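Local coordinates for nitrogen regulatory protein P-II (Thiomonas arsenitoxydans, PDB 5D4P) that binds ADP and bicarbonate as a trimeric member of the PII signalling family and probably regulates the activity of partner proteins, at the interface of chains A and B. Sequence-based numbering; all coordinates share one arbitrary frame. Chains: chain A/B, Putative Nitrogen regulatory protein P-II GlnB.

The interface of chains A and B. Residues chain A 36-38; chain B 42-45.
A:Tyr36 and B:Lys45 pair through both backbone and side chain at one end of a short antiparallel sheet formed between two subunits. Their main chains exchange two hydrogen bonds, B:Lys45 N to A:Tyr36 O at 2.9 Å and A:Tyr36 N to B:Lys45 O at 3.2 Å. Two residues on, A:Ile38 N gives a nearly straight bond to B:Ser43 O (2.9 Å, 172° at the hydrogen), and B:Ser43 N returns a longer one to A:Ile38 O.

The lysine chain crosses the tyrosine ring at a slant and leaves past its CE2 edge. Its CB sits over one face, 3.7 Å from the centroid in a CH-pi contact and displaced toward the rim, nearest CZ. CG, opposite the backbone N (chi1 175°), is lifted off the ring; CD comes back to 3.6 Å from A:Tyr36 CE2 at the rim, and CE and the amine NZ carry on beyond that edge. With an alanine in place of A:Tyr36, the B:Lys45 chain would probably lose the aromatic surface that CB and CD rest against and be freer to turn.

A:Thr37 is paired with B:Gly44 in the middle of the strands, and its methyl CG2 lies 4.2 Å from B:Leu42 CD1, a loose contact. Strand 36-39 of one subunit thus docks on strand 42-45 of its neighbour, contributing one strand pairing to the trimer typical of PII proteins; A:Thr37 and B:Gly44 are both ADP-binding positions, placing this seam beside the intersubunit nucleotide sites.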
loop_
_atom_site.group_PDB
_atom_site.type_symbol
_atom_site.label_atom_id
_atom_site.label_comp_id
_atom_site.label_asym_id
_atom_site.label_seq_id
_atom_site.Cartn_x
_atom_site.Cartn_y
_atom_site.Cartn_z
ATOM N N TYR A 36 10.182 -8.694 2.764
ATOM C CA TYR A 36 8.752 -8.451 2.618
ATOM C C TYR A 36 8.239 -7.652 3.806
ATOM O O TYR A 36 8.871 -7.611 4.864
ATOM C CB TYR A 36 7.964 -9.767 2.467
ATOM C CG TYR A 36 8.175 -10.776 3.580
ATOM C CD1 TYR A 36 7.609 -10.588 4.822
ATOM C CD2 TYR A 36 8.888 -11.952 3.361
ATOM C CE1 TYR A 36 7.788 -11.503 5.850
ATOM C CE2 TYR A 36 9.064 -12.893 4.384
ATOM C CZ TYR A 36 8.512 -12.650 5.624
ATOM O OH TYR A 36 8.666 -13.543 6.653
ATOM N N THR A 37 7.081 -7.029 3.629
ATOM C CA THR A 37 6.479 -6.222 4.685
ATOM C C THR A 37 5.061 -6.718 4.960
ATOM O O THR A 37 4.287 -6.980 4.036
ATOM C CB THR A 37 6.491 -4.716 4.308
ATOM O OG1 THR A 37 7.859 -4.291 4.207
ATOM C CG2 THR A 37 5.808 -3.861 5.359
ATOM N N ILE A 38 4.733 -6.864 6.237
ATOM C CA ILE A 38 3.425 -7.383 6.592
ATOM C C ILE A 38 2.624 -6.264 7.266
ATOM O O ILE A 38 3.050 -5.698 8.278
ATOM C CB ILE A 38 3.528 -8.618 7.518
ATOM C CG1 ILE A 38 4.291 -9.750 6.827
ATOM C CG2 ILE A 38 2.159 -9.161 7.896
ATOM C CD1 ILE A 38 4.306 -11.016 7.660
ATOM N N LEU B 42 3.947 -2.057 11.621
ATOM C CA LEU B 42 4.280 -2.998 10.567
ATOM C C LEU B 42 5.355 -3.930 11.081
ATOM O O LEU B 42 6.202 -3.525 11.881
ATOM C CB LEU B 42 4.752 -2.253 9.304
ATOM C CG LEU B 42 3.797 -1.232 8.664
ATOM C CD1 LEU B 42 4.438 -0.546 7.465
ATOM C CD2 LEU B 42 2.533 -1.943 8.206
ATOM N N SER B 43 5.329 -5.168 10.602
ATOM C CA SER B 43 6.439 -6.082 10.800
ATOM C C SER B 43 6.971 -6.446 9.420
ATOM O O SER B 43 6.402 -6.043 8.404
ATOM C CB SER B 43 6.015 -7.308 11.608
ATOM O OG SER B 43 4.922 -7.963 11.016
ATOM N N GLY B 44 8.072 -7.179 9.367
ATOM C CA GLY B 44 8.646 -7.502 8.081
ATOM C C GLY B 44 9.906 -8.326 8.201
ATOM O O GLY B 44 10.346 -8.643 9.301
ATOM N N LYS B 45 10.442 -8.714 7.052
ATOM C CA LYS B 45 11.712 -9.431 6.960
ATOM C C LYS B 45 12.698 -8.590 6.173
ATOM O O LYS B 45 12.385 -8.159 5.063
ATOM C CB LYS B 45 11.524 -10.771 6.259
ATOM C CG LYS B 45 12.824 -11.516 6.033
ATOM C CD LYS B 45 12.598 -12.686 5.102
ATOM C CE LYS B 45 13.900 -13.182 4.509
ATOM N NZ LYS B 45 13.622 -13.931 3.252
#